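Local coordinates for protein hydrogen peroxide-inducible genes activator (Corynebacterium glutamicum, PDB 6G1D) that senses hydrogen peroxide and, as a LysR-type transcription factor, probably switches on peroxide-inducible genes in response, at residues R16-I21 / P75-T80; V104-T109 / Y113-M118; H140-L145 / P162-I167; L190-L195 / S274-N279; T251-S256 / W260-P265. The protein carries 1 engineered substitution. One frame throughout, in Å; residues are numbered along the deposited sequence. Where two conformers were deposited one is given.

Interaction 1 (R16-I21 / P75-T80); sequences RTFVTI and PFAKST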
# COMPACT_ATOMS: atom_id res chain seq x y z
N ARG B 16 35.55 -8.13 -5.55
CA ARG B 16 35.17 -6.91 -6.29
C ARG B 16 35.30 -7.14 -7.78
O ARG B 16 34.40 -6.80 -8.55
CB ARG B 16 36.01 -5.69 -5.87
CG ARG B 16 35.60 -5.20 -4.47
CD ARG B 16 36.07 -3.84 -4.00
NE ARG B 16 37.35 -3.89 -3.29
CZ ARG B 16 37.55 -3.98 -1.96
NH1 ARG B 16 36.55 -4.02 -1.06
NH2 ARG B 16 38.82 -3.99 -1.52
N THR B 17 36.39 -7.77 -8.21
CA THR B 17 36.54 -8.10 -9.62
C THR B 17 35.40 -8.95 -10.15
O THR B 17 34.84 -8.65 -11.20
CB THR B 17 37.90 -8.79 -9.91
OG1 THR B 17 38.92 -7.83 -9.85
CG2 THR B 17 37.93 -9.44 -11.28
N PHE B 18 35.07 -10.01 -9.43
CA PHE B 18 33.96 -10.89 -9.86
C PHE B 18 32.63 -10.12 -9.98
O PHE B 18 31.93 -10.23 -10.97
CB PHE B 18 33.83 -12.05 -8.84
CG PHE B 18 32.59 -12.87 -8.97
CD1 PHE B 18 32.13 -13.29 -10.22
CD2 PHE B 18 31.89 -13.27 -7.83
CE1 PHE B 18 31.00 -14.08 -10.31
CE2 PHE B 18 30.75 -14.03 -7.94
CZ PHE B 18 30.32 -14.43 -9.18
N VAL B 19 32.30 -9.37 -8.95
CA VAL B 19 31.01 -8.68 -8.88
C VAL B 19 30.93 -7.62 -10.00
O VAL B 19 29.92 -7.52 -10.69
CB VAL B 19 30.80 -8.09 -7.47
CG1 VAL B 19 29.70 -7.06 -7.44
CG2 VAL B 19 30.53 -9.21 -6.47
N THR B 20 32.02 -6.91 -10.13
CA THR B 20 32.11 -5.90 -11.19
C THR B 20 31.93 -6.38 -12.73
O THR B 20 31.14 -6.00 -13.64
CB THR B 20 33.42 -5.15 -11.06
OG1 THR B 20 33.44 -4.46 -9.82
CG2 THR B 20 33.55 -4.15 -12.15
N ILE B 21 32.60 -7.51 -12.90
CA ILE B 21 32.45 -8.18 -14.21
C ILE B 21 31.01 -8.67 -14.41
O ILE B 21 30.43 -8.51 -15.50
CB ILE B 21 33.44 -9.37 -14.42
CG1 ILE B 21 34.88 -8.89 -14.44
CG2 ILE B 21 33.17 -10.03 -15.78
CD1 ILE B 21 35.89 -10.00 -14.22
N PRO B 75 25.23 -13.29 -5.06
CA PRO B 75 24.69 -12.66 -3.82
C PRO B 75 25.56 -12.82 -2.58
O PRO B 75 25.59 -11.94 -1.72
CB PRO B 75 23.33 -13.32 -3.61
CG PRO B 75 23.16 -14.33 -4.70
CD PRO B 75 24.21 -14.11 -5.74
N PHE B 76 26.28 -13.92 -2.48
CA PHE B 76 27.17 -14.13 -1.33
C PHE B 76 28.40 -13.23 -1.43
O PHE B 76 28.88 -12.71 -0.42
CB PHE B 76 27.51 -15.61 -1.17
CG PHE B 76 26.29 -16.47 -0.89
CD1 PHE B 76 25.73 -16.53 0.39
CD2 PHE B 76 25.67 -17.17 -1.93
CE1 PHE B 76 24.59 -17.29 0.63
CE2 PHE B 76 24.53 -17.93 -1.68
CZ PHE B 76 23.99 -17.99 -0.41
N ALA B 77 28.90 -13.04 -2.65
CA ALA B 77 30.01 -12.12 -2.89
C ALA B 77 29.58 -10.70 -2.53
O ALA B 77 30.26 -10.00 -1.79
CB ALA B 77 30.47 -12.19 -4.34
N LYS B 78 28.42 -10.27 -3.04
CA LYS B 78 27.86 -8.95 -2.69
C LYS B 78 27.68 -8.75 -1.20
O LYS B 78 28.02 -7.70 -0.70
CB LYS B 78 26.54 -8.69 -3.41
CG LYS B 78 26.84 -8.25 -4.83
CD LYS B 78 26.12 -8.85 -6.03
CE LYS B 78 25.01 -8.02 -6.71
NZ LYS B 78 23.78 -8.12 -5.89
N SER B 79 27.16 -9.74 -0.47
CA SER B 79 27.02 -9.61 0.99
C SER B 79 28.36 -9.36 1.67
O SER B 79 28.43 -8.59 2.62
CB SER B 79 26.40 -10.85 1.64
OG SER B 79 25.24 -11.23 0.95
N THR B 80 29.41 -10.01 1.18
CA THR B 80 30.73 -9.84 1.77
C THR B 80 31.24 -8.41 1.58
O THR B 80 31.72 -7.78 2.53
CB THR B 80 31.73 -10.87 1.20
OG1 THR B 80 31.16 -12.20 1.25
CG2 THR B 80 33.04 -10.83 1.99
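Val19 and Ala77 meet where the first helix of the LysR-type helix-turn-helix domain, 12-24, lies across the long helix 68-95. The segment axes approach to 9.7 Å and cross at -123°, so the two helices share a compact patch rather than a long seam, and it illustrates how a small residue admits larger ones in helix packing. Val19 has the largest share of it. From CB, which points at the long helix, the side chain forks. CG1 stands anti to the backbone N (chi1 164°) and reaches the aliphatic stem of Lys78, with CG1 4.1 Å from Lys78 CG. CG2, the other branch, drops onto the methyl of Ala77, 3.7 Å from CB. Lys78 lies at the margin of the patch, its chain bent at three successive torsions, and its CG also lies 4.2 Å from Val19 CG2.

The methyl of Ala77 also receives the Phe18 ring, which comes in obliquely. Leu74 and Leu81 of the long helix also touch Val19, while Leu48 of helix 38-52 backs Phe18 from within the DNA-binding domain. Helix 68-95 also faces a second subunit: Phe76 stacks on His90 of that neighbouring subunit, and Ala77 packs on its Phe87. On the Phe18 ring the nearest atom to the alanine is CD2, 3.9 Å from Ala77 CB, with CE2 slightly farther off.

Interaction 2 (V104-T109 / Y113-M118); sequences VGIIPT and YILPSM. With SO4 (sulfate ion), chain M.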
# COMPACT_ATOMS: atom_id res chain seq x y z
N VAL B 104 19.32 10.27 10.36
CA VAL B 104 18.44 11.18 11.08
C VAL B 104 17.04 11.10 10.45
O VAL B 104 16.88 11.31 9.26
CB VAL B 104 18.98 12.61 10.99
CG1 VAL B 104 18.11 13.57 11.76
CG2 VAL B 104 20.40 12.68 11.56
N GLY B 105 16.06 10.75 11.26
CA GLY B 105 14.66 10.77 10.86
C GLY B 105 14.14 12.17 11.15
O GLY B 105 14.47 12.75 12.19
N ILE B 106 13.35 12.73 10.23
CA ILE B 106 12.73 14.04 10.48
C ILE B 106 11.31 14.05 9.95
O ILE B 106 11.07 13.57 8.85
CB ILE B 106 13.49 15.19 9.80
CG1 ILE B 106 15.00 15.09 10.04
CG2 ILE B 106 12.95 16.53 10.28
CD1 ILE B 106 15.83 16.15 9.30
N ILE B 107 10.40 14.64 10.72
CA ILE B 107 9.01 14.81 10.31
C ILE B 107 8.88 15.75 9.08
O ILE B 107 9.68 16.70 8.93
CB ILE B 107 8.11 15.26 11.47
CG1 ILE B 107 8.53 16.62 12.03
CG2 ILE B 107 8.08 14.22 12.58
CD1 ILE B 107 7.55 17.19 13.02
N PRO B 108 7.91 15.48 8.19
CA PRO B 108 7.86 16.21 6.92
C PRO B 108 7.59 17.71 7.00
O PRO B 108 7.93 18.43 6.06
CB PRO B 108 6.71 15.54 6.15
CG PRO B 108 6.39 14.30 6.86
CD PRO B 108 6.96 14.34 8.22
N THR B 109 6.96 18.17 8.08
CA THR B 109 6.71 19.59 8.27
C THR B 109 7.84 20.32 9.00
O THR B 109 7.67 21.48 9.35
CB THR B 109 5.36 19.86 8.99
OG1 THR B 109 5.43 19.42 10.35
CG2 THR B 109 4.21 19.20 8.25
N TYR B 113 12.72 22.54 5.88
CA TYR B 113 12.95 23.88 6.38
C TYR B 113 14.16 23.96 7.29
O TYR B 113 14.81 25.00 7.38
CB TYR B 113 11.69 24.39 7.06
CG TYR B 113 10.44 24.07 6.29
CD1 TYR B 113 9.40 23.42 6.89
CD2 TYR B 113 10.33 24.37 4.93
CE1 TYR B 113 8.26 23.06 6.16
CE2 TYR B 113 9.19 24.05 4.22
CZ TYR B 113 8.16 23.36 4.86
OH TYR B 113 7.02 23.00 4.20
N ILE B 114 14.49 22.85 7.95
CA ILE B 114 15.66 22.78 8.81
C ILE B 114 16.90 22.27 8.04
O ILE B 114 18.05 22.62 8.40
CB ILE B 114 15.37 21.93 10.07
CG1 ILE B 114 16.36 22.27 11.22
CG2 ILE B 114 15.33 20.45 9.77
CD1 ILE B 114 16.09 23.61 11.92
N LEU B 115 16.70 21.47 6.99
CA LEU B 115 17.82 20.81 6.31
C LEU B 115 18.88 21.75 5.74
O LEU B 115 20.05 21.47 5.86
CB LEU B 115 17.35 19.87 5.20
CG LEU B 115 16.87 18.50 5.66
CD1 LEU B 115 16.18 17.78 4.50
CD2 LEU B 115 17.91 17.65 6.30
N PRO B 116 18.47 22.86 5.08
CA PRO B 116 19.56 23.63 4.46
C PRO B 116 20.61 24.08 5.46
O PRO B 116 21.80 23.87 5.19
CB PRO B 116 18.85 24.82 3.80
CG PRO B 116 17.48 24.27 3.51
CD PRO B 116 17.14 23.36 4.67
N SER B 117 20.20 24.63 6.59
CA SER B 117 21.14 25.12 7.61
C SER B 117 21.82 23.97 8.32
O SER B 117 23.03 24.02 8.57
CB SER B 117 20.48 26.05 8.63
OG SER B 117 19.95 27.19 8.03
N MET B 118 21.07 22.93 8.68
CA MET B 118 21.70 21.81 9.35
C MET B 118 22.81 21.22 8.51
O MET B 118 23.91 20.94 9.03
CB MET B 118 20.71 20.75 9.75
CG MET B 118 21.33 19.54 10.42
SD MET B 118 21.30 18.09 9.36
CE MET B 118 19.61 17.63 9.76
S SO4 M . 4.29 16.12 10.52
O1 SO4 M . 5.66 17.06 10.41
O2 SO4 M . 4.33 14.74 11.54
O3 SO4 M . 3.15 17.24 11.01
O4 SO4 M . 4.06 15.60 9.01
O HOH W 1 6.50 20.55 4.72
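The beta-alpha-beta unit that runs from strand 100-106 through helix 111-125 to strand 129-135 is joined here by Ile106 on its first strand and the helix residues Leu115 and Met118. Strand and helix run roughly antiparallel, 146° apart, and the contact shows how side chains from both together fill the 11.3 Å between their axes. Ile106 takes part through its terminal methyl. CD1 lies 3.9 Å from Leu115 CD2, and it faces Met118 CE tip to tip at 4.1 Å; Ile114 CG2 is a looser third neighbour.

Beyond the strand the contact becomes polar. The carbonyl of Thr109 comes to the edge of the Tyr113 ring, near its plane, with O 3.6 Å from CD1. A water donates to both Pro108 O and Tyr113 OH, 2.6 Å from the latter, tying the loop to the helix. The phenol has its strongest partner in Glu261, and its ring meets that of Trp260.

Beside the loop sits a sulfate, probably from the crystallisation liquor. It is also bound by His207 ND1 and the backbone N atoms of Leu209 and Ser208, the latter very probably the engineered residue at the place of the peroxide-sensing cysteine, so it probably sits in the peroxide-sensing pocket, at the start of helix 208-219. Thr109 places OG1 between its own N and carbonyl carbon (chi1 68°), beside the anion at a distance too short to be trusted in detail; OG1 is hydrogen-bonded to Arg280 NH1. The Thr109 N to sulfate O1 bond is 2.9 Å long, with an angle of 153° at the hydrogen.

Interaction 3 (H140-L145 / P162-I167); sequences HLLALL and PGMKEI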
# COMPACT_ATOMS: atom_id res chain seq x y z
N HIS B 140 5.98 6.17 11.96
CA HIS B 140 7.01 5.41 11.23
C HIS B 140 8.41 5.69 11.77
O HIS B 140 9.19 4.75 11.91
CB HIS B 140 7.00 5.70 9.73
CG HIS B 140 5.70 5.36 9.08
ND1 HIS B 140 5.38 4.09 8.62
CD2 HIS B 140 4.64 6.15 8.79
CE1 HIS B 140 4.17 4.12 8.10
NE2 HIS B 140 3.70 5.36 8.18
N LEU B 141 8.71 6.95 12.09
CA LEU B 141 10.02 7.27 12.67
C LEU B 141 10.22 6.54 14.00
O LEU B 141 11.29 6.02 14.23
CB LEU B 141 10.23 8.78 12.87
CG LEU B 141 10.21 9.63 11.60
CD1 LEU B 141 10.39 11.09 12.02
CD2 LEU B 141 11.25 9.20 10.59
N LEU B 142 9.20 6.47 14.85
CA LEU B 142 9.36 5.75 16.12
C LEU B 142 9.59 4.26 15.91
O LEU B 142 10.39 3.67 16.63
CB LEU B 142 8.16 5.98 17.05
CG LEU B 142 8.12 7.41 17.63
CD1 LEU B 142 6.74 7.65 18.24
CD2 LEU B 142 9.27 7.67 18.64
N ALA B 143 8.94 3.67 14.91
CA ALA B 143 9.16 2.25 14.59
C ALA B 143 10.60 2.01 14.06
O ALA B 143 11.26 1.04 14.47
CB ALA B 143 8.12 1.74 13.60
N LEU B 144 11.07 2.90 13.20
CA LEU B 144 12.43 2.82 12.67
C LEU B 144 13.47 2.99 13.80
O LEU B 144 14.50 2.33 13.82
CB LEU B 144 12.67 3.87 11.56
CG LEU B 144 11.83 3.64 10.26
CD1 LEU B 144 11.77 4.91 9.41
CD2 LEU B 144 12.30 2.44 9.40
N LEU B 145 13.19 3.88 14.75
CA LEU B 145 14.06 4.07 15.92
C LEU B 145 14.13 2.81 16.75
O LEU B 145 15.21 2.40 17.15
CB LEU B 145 13.54 5.23 16.80
CG LEU B 145 14.41 6.19 17.62
CD1 LEU B 145 15.66 6.69 16.91
CD2 LEU B 145 13.57 7.37 18.07
N PRO B 162 7.78 4.64 25.07
CA PRO B 162 8.44 4.25 26.31
C PRO B 162 9.94 3.99 26.34
O PRO B 162 10.55 4.28 27.41
CB PRO B 162 7.66 3.00 26.75
CG PRO B 162 7.15 2.44 25.49
CD PRO B 162 6.70 3.69 24.74
N GLY B 163 10.57 3.44 25.31
CA GLY B 163 12.03 3.18 25.44
C GLY B 163 12.97 4.35 25.08
O GLY B 163 14.07 4.09 24.62
N MET B 164 12.45 5.56 24.95
CA MET B 164 13.15 6.65 24.27
C MET B 164 13.59 7.73 25.23
O MET B 164 12.96 7.94 26.25
CB MET B 164 12.25 7.26 23.19
CG MET B 164 11.76 6.29 22.14
SD MET B 164 13.03 5.39 21.29
CE MET B 164 12.02 4.48 20.12
N LYS B 165 14.70 8.40 24.92
CA LYS B 165 15.05 9.67 25.57
C LYS B 165 14.72 10.81 24.61
O LYS B 165 14.77 10.65 23.41
CB LYS B 165 16.53 9.74 25.95
CG LYS B 165 16.95 8.79 27.07
CD LYS B 165 18.21 9.23 27.79
CE LYS B 165 19.12 8.06 28.21
NZ LYS B 165 20.55 8.50 28.16
N GLU B 166 14.44 11.98 25.17
CA GLU B 166 14.05 13.16 24.43
C GLU B 166 14.97 14.32 24.81
O GLU B 166 15.14 14.59 26.01
CB GLU B 166 12.62 13.53 24.80
CG GLU B 166 11.61 12.44 24.49
CD GLU B 166 10.20 12.79 24.82
OE1 GLU B 166 9.96 13.72 25.62
OE2 GLU B 166 9.32 12.12 24.26
N ILE B 167 15.53 14.99 23.82
CA ILE B 167 16.28 16.22 24.05
C ILE B 167 15.41 17.37 23.50
O ILE B 167 15.21 17.42 22.30
CB ILE B 167 17.64 16.24 23.32
CG1 ILE B 167 18.50 15.04 23.71
CG2 ILE B 167 18.41 17.50 23.72
CD1 ILE B 167 19.74 14.87 22.85
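Leu142 is the first residue of 140-145, on helix 138-147, to meet the start of strand 164-179, and a single methionine, Met164, answers it. The case illustrates how a flexible thioether can join a helix to a strand by packing alone, without any hydrogen bond between them. Leu142 leaves the helix at an angle to the strand, yet its end turns back toward it: CD2 is a loose 4.5 Å from Met164 CE. Its backbone comes closer, since Leu142 O lies 3.9 Å from the same methyl. Ala161, in the loop that leads to the strand, adds a further neighbour to the leucine.

One turn on, Leu145 makes the tighter contact. Its side chain points at the strand and is crossed at an angle by the methionine, whose methyl sits against the base of the leucine, with CE 3.7 Å from Leu145 CB. The sulfur rests farther out along the same chain, SD being 3.8 Å from Leu145 CD2. A bend at chi2 (-56°) directs the Met164 chain to the helix, and chi3 of -177° extends it to the methyl. Thus CE rests against both Leu142 and Leu145, and the larger share of the buried area falls on the methionine itself.

Val285 of strand 267-287 touches both Leu145 and Met164, and Arg287 NH1 hydrogen-bonds to Leu145 O. The contact is plain apolar packing, in which a helix covers one face of the mixed sheet at the beginning of a strand, an arrangement of the alpha/beta periplasmic-binding-protein-like fold of LysR effector domains.

Interaction 4 (L190-L195 / S274-N279); sequences LELSAL and SDVTAN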
# COMPACT_ATOMS: atom_id res chain seq x y z
N LEU B 190 -4.85 38.52 16.52
CA LEU B 190 -5.98 37.57 16.54
C LEU B 190 -6.05 36.91 17.91
O LEU B 190 -5.03 36.68 18.57
CB LEU B 190 -5.82 36.49 15.47
CG LEU B 190 -5.72 36.94 14.00
CD1 LEU B 190 -5.52 35.75 13.08
CD2 LEU B 190 -6.88 37.78 13.58
N GLU B 191 -7.28 36.61 18.34
CA GLU B 191 -7.52 35.74 19.48
C GLU B 191 -7.74 34.34 18.98
O GLU B 191 -8.02 34.15 17.82
CB GLU B 191 -8.77 36.24 20.24
CG GLU B 191 -8.53 37.52 21.02
CD GLU B 191 -7.62 37.30 22.22
OE1 GLU B 191 -7.22 38.31 22.84
OE2 GLU B 191 -7.31 36.13 22.61
N LEU B 192 -7.68 33.35 19.85
CA LEU B 192 -7.81 31.96 19.45
C LEU B 192 -9.14 31.72 18.79
O LEU B 192 -9.25 30.97 17.83
CB LEU B 192 -7.69 31.07 20.66
CG LEU B 192 -6.80 29.86 20.53
CD1 LEU B 192 -5.43 30.29 20.09
CD2 LEU B 192 -6.72 29.23 21.90
N SER B 193 -10.17 32.33 19.34
CA SER B 193 -11.51 32.27 18.79
C SER B 193 -11.64 32.68 17.31
O SER B 193 -12.58 32.30 16.64
CB SER B 193 -12.47 33.11 19.65
OG SER B 193 -12.09 34.46 19.64
N ALA B 194 -10.69 33.45 16.78
CA ALA B 194 -10.63 33.71 15.33
C ALA B 194 -10.56 32.43 14.47
O ALA B 194 -10.93 32.43 13.30
CB ALA B 194 -9.44 34.59 15.03
N LEU B 195 -10.10 31.33 15.04
CA LEU B 195 -10.09 30.04 14.32
C LEU B 195 -11.49 29.58 13.86
O LEU B 195 -11.61 28.93 12.83
CB LEU B 195 -9.40 28.98 15.17
CG LEU B 195 -7.89 29.18 15.35
CD1 LEU B 195 -7.31 28.30 16.45
CD2 LEU B 195 -7.14 28.95 14.04
N SER B 274 0.05 38.61 21.47
CA SER B 274 1.15 38.27 22.37
C SER B 274 0.80 37.29 23.49
O SER B 274 1.63 36.46 23.83
CB SER B 274 1.76 39.55 22.98
OG SER B 274 2.31 40.39 22.00
N ASP B 275 -0.42 37.39 24.03
CA ASP B 275 -0.91 36.52 25.12
C ASP B 275 -1.30 35.11 24.70
O ASP B 275 -1.52 34.26 25.55
CB ASP B 275 -2.15 37.14 25.82
CG ASP B 275 -1.84 38.42 26.56
OD1 ASP B 275 -1.06 38.36 27.53
OD2 ASP B 275 -2.41 39.47 26.20
N VAL B 276 -1.43 34.85 23.40
CA VAL B 276 -1.83 33.52 22.92
C VAL B 276 -0.60 32.65 22.64
O VAL B 276 0.36 33.08 22.04
CB VAL B 276 -2.65 33.64 21.63
CG1 VAL B 276 -2.99 32.25 21.07
CG2 VAL B 276 -3.91 34.48 21.88
N THR B 277 -0.63 31.41 23.07
CA THR B 277 0.40 30.46 22.79
C THR B 277 -0.06 29.55 21.66
O THR B 277 -1.07 28.87 21.78
CB THR B 277 0.75 29.65 24.04
OG1 THR B 277 1.24 30.57 25.03
CG2 THR B 277 1.88 28.60 23.71
N ALA B 278 0.68 29.58 20.56
CA ALA B 278 0.37 28.77 19.40
C ALA B 278 1.68 28.33 18.78
O ALA B 278 2.25 29.02 17.91
CB ALA B 278 -0.49 29.59 18.41
N ASN B 279 2.18 27.19 19.26
CA ASN B 279 3.50 26.72 18.86
C ASN B 279 3.58 25.18 18.95
O ASN B 279 2.64 24.54 19.39
CB ASN B 279 4.59 27.45 19.72
CG ASN B 279 4.53 27.08 21.18
OD1 ASN B 279 3.89 26.13 21.58
ND2 ASN B 279 5.21 27.87 21.99
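Val276 points its side chain at the loop 190-195, whereas Leu192 and Glu191 reach it only with their ends. The loop, which follows strand 164-179, here packs on an irregular part of strand 267-287 in the LysR effector domain. Both side chains cross the valine at an angle, and its two methyls divide the work between them. CG1, anti to the backbone N (chi1 176°), faces Leu192; the distance from CG1 to Leu192 CD1 is 3.3 Å, shorter than ordinary methyl packing. The leucine also sits well off a staggered first torsion, at -134°, so this spot may be strained, or its modelling may be imprecise.

CG2 turns the other way, to the more polar rim. Glu191 starts out away from the valine but folds back at chi2 (-70°), which brings OE2 to 3.8 Å from CG2. Leu190 O lies near the same methyl, 4.1 Å off. The other carboxylate oxygen, OE1, has a weak hydrogen bond to Asn273 ND2, while Leu216 and Arg219 of helix 208-219 flank Leu192.

As an example of a loop packed on one branched residue, the contact relies on shape and not on bonding. Leu192 N is buried with no partner in the model, a probable energetic cost that the apolar packing may partly offset.

Interaction 5 (T251-S256 / W260-P265); sequences TLVPIS and WECTRP
Val253, Cys262 and Ser256 bury the most surface where strand 251-254 meets the turn that ends helix 258-261. The first two form the apolar half. With chi1 at -57°, CG1 of Val253 lies anti to the carbonyl carbon, which leaves CG2 between backbone N and carbonyl carbon, 3.8 Å from Cys262 SG. Both side chains leave their backbones toward each other. Val177, on the neighbouring strand 164-179, touches both residues, and Met241 of helix 237-245 touches the valine, so the pair belongs to a shared apolar layer.

Ser256 contributes its backbone instead. Its carbonyl O comes to the edge of the Trp260 indole, close to the ring plane, 3.8 Å from CD1. The serine hydroxyl has a different partner, Glu172 OE2. This division, a side chain pairing in one place and a carbonyl against a ring edge in another, is a compact example of how a short connection packs on its own strand.

In the turn beyond, Arg264 folds back to Glu261, whose CA lies at the edge of its guanidinium. Arg264 NE bonds to Glu261 O at 3.0 Å, with 145° at the hydrogen and the oxygen tilted 22° from the guanidinium plane. NH2 pairs with the carboxylate, 3.0 Å from Glu261 OE1. OE1 also bonds Thr238 OG1, and OE2 bonds Tyr113 OH. Arg264 packs on Trp260 of a neighbouring subunit, so the turn also borders an interface. The whole is a strand that runs into a short helix, at the outer strand of the effector domain's mixed sheet, within the periplasmic-binding-protein-like fold of LysR regulators.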
# COMPACT_ATOMS: atom_id res chain seq x y z
N THR B 251 -4.89 28.16 6.54
CA THR B 251 -4.18 27.16 7.34
C THR B 251 -3.22 27.80 8.33
O THR B 251 -3.12 29.02 8.43
CB THR B 251 -3.50 26.10 6.44
OG1 THR B 251 -3.23 24.89 7.18
CG2 THR B 251 -2.21 26.64 5.83
N LEU B 252 -2.58 26.95 9.13
CA LEU B 252 -1.47 27.36 9.99
C LEU B 252 -0.22 26.56 9.59
O LEU B 252 -0.32 25.38 9.31
CB LEU B 252 -1.75 27.17 11.46
CG LEU B 252 -2.67 28.18 12.15
CD1 LEU B 252 -4.12 28.08 11.66
CD2 LEU B 252 -2.62 28.03 13.65
N VAL B 253 0.92 27.23 9.52
CA VAL B 253 2.18 26.56 9.24
C VAL B 253 3.23 26.96 10.30
O VAL B 253 3.13 28.00 10.94
CB VAL B 253 2.72 26.82 7.83
CG1 VAL B 253 1.68 26.39 6.80
CG2 VAL B 253 3.15 28.27 7.64
N PRO B 254 4.23 26.10 10.49
CA PRO B 254 5.34 26.49 11.37
C PRO B 254 6.14 27.61 10.75
O PRO B 254 6.27 27.64 9.53
CB PRO B 254 6.20 25.22 11.44
CG PRO B 254 5.38 24.14 10.83
CD PRO B 254 4.43 24.77 9.89
N ILE B 255 6.66 28.52 11.57
CA ILE B 255 7.38 29.67 11.02
C ILE B 255 8.60 29.34 10.15
O ILE B 255 8.90 30.09 9.22
CB ILE B 255 7.75 30.71 12.07
CG1 ILE B 255 8.64 30.15 13.18
CG2 ILE B 255 6.48 31.40 12.60
CD1 ILE B 255 9.30 31.29 13.95
N SER B 256 9.26 28.22 10.39
CA SER B 256 10.39 27.81 9.53
C SER B 256 9.95 27.55 8.11
O SER B 256 10.76 27.64 7.21
CB SER B 256 11.13 26.57 10.08
OG SER B 256 10.29 25.43 10.07
N TRP B 260 9.77 29.14 2.34
CA TRP B 260 9.66 28.07 1.35
C TRP B 260 8.26 27.87 0.81
O TRP B 260 8.11 27.35 -0.26
CB TRP B 260 10.17 26.75 1.98
CG TRP B 260 11.58 26.88 2.42
CD1 TRP B 260 12.01 27.13 3.66
CD2 TRP B 260 12.73 26.87 1.57
NE1 TRP B 260 13.40 27.23 3.68
CE2 TRP B 260 13.85 27.02 2.41
CE3 TRP B 260 12.92 26.68 0.21
CZ2 TRP B 260 15.15 27.09 1.91
CZ3 TRP B 260 14.23 26.71 -0.29
CH2 TRP B 260 15.32 26.93 0.56
N GLU B 261 7.27 28.26 1.60
CA GLU B 261 5.87 28.00 1.29
C GLU B 261 5.00 29.25 1.17
O GLU B 261 4.02 29.22 0.43
CB GLU B 261 5.25 27.10 2.40
CG GLU B 261 5.98 25.79 2.71
CD GLU B 261 6.02 24.75 1.58
OE1 GLU B 261 5.40 24.98 0.52
OE2 GLU B 261 6.68 23.66 1.77
N CYS B 262 5.32 30.32 1.90
CA CYS B 262 4.40 31.45 2.12
C CYS B 262 4.72 32.73 1.38
O CYS B 262 4.07 33.72 1.64
CB CYS B 262 4.34 31.82 3.59
SG CYS B 262 3.89 30.45 4.61
N THR B 263 5.70 32.70 0.48
CA THR B 263 6.08 33.87 -0.31
C THR B 263 5.51 33.82 -1.72
O THR B 263 5.63 34.81 -2.45
CB THR B 263 7.60 34.02 -0.42
OG1 THR B 263 8.15 32.89 -1.10
CG2 THR B 263 8.21 34.13 0.98
N ARG B 264 4.88 32.71 -2.11
CA ARG B 264 4.29 32.65 -3.45
C ARG B 264 3.18 33.70 -3.59
O ARG B 264 2.62 34.12 -2.58
CB ARG B 264 3.79 31.26 -3.77
CG ARG B 264 2.58 30.84 -3.00
CD ARG B 264 2.31 29.35 -3.17
NE ARG B 264 3.23 28.57 -2.37
CZ ARG B 264 3.48 27.27 -2.51
NH1 ARG B 264 2.83 26.54 -3.43
NH2 ARG B 264 4.36 26.68 -1.70
N PRO B 265 2.90 34.15 -4.82
CA PRO B 265 1.87 35.19 -5.00
C PRO B 265 0.48 34.68 -4.60
O PRO B 265 0.18 33.49 -4.81
CB PRO B 265 1.87 35.44 -6.53
CG PRO B 265 3.17 34.86 -7.03
CD PRO B 265 3.47 33.72 -6.12

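Interaction 1 stands alone in the DNA-binding part, its centre about 35 Å from those of interactions 2 and 3 and about 61 Å from that of interaction 4. The other four share one effector domain and one mixed sheet, and their contacts run in series from 3 through 2 and 5 to 4. Leu141 CD1 of interaction 3 lies 3.7 Å from Ile106 C; Tyr113 OH and Glu261 OE2, 2.5 Å apart, probably hydrogen-bond interaction 2 to 5; Leu252 CD1 and Leu195 CD2, 3.9 Å apart, join 5 to 4. The sulfate bound by Thr109, His207, Ser208 and Leu209 probably marks the peroxide-sensing pocket beside interaction 2. Interactions 2 and 5 both border the third subunit.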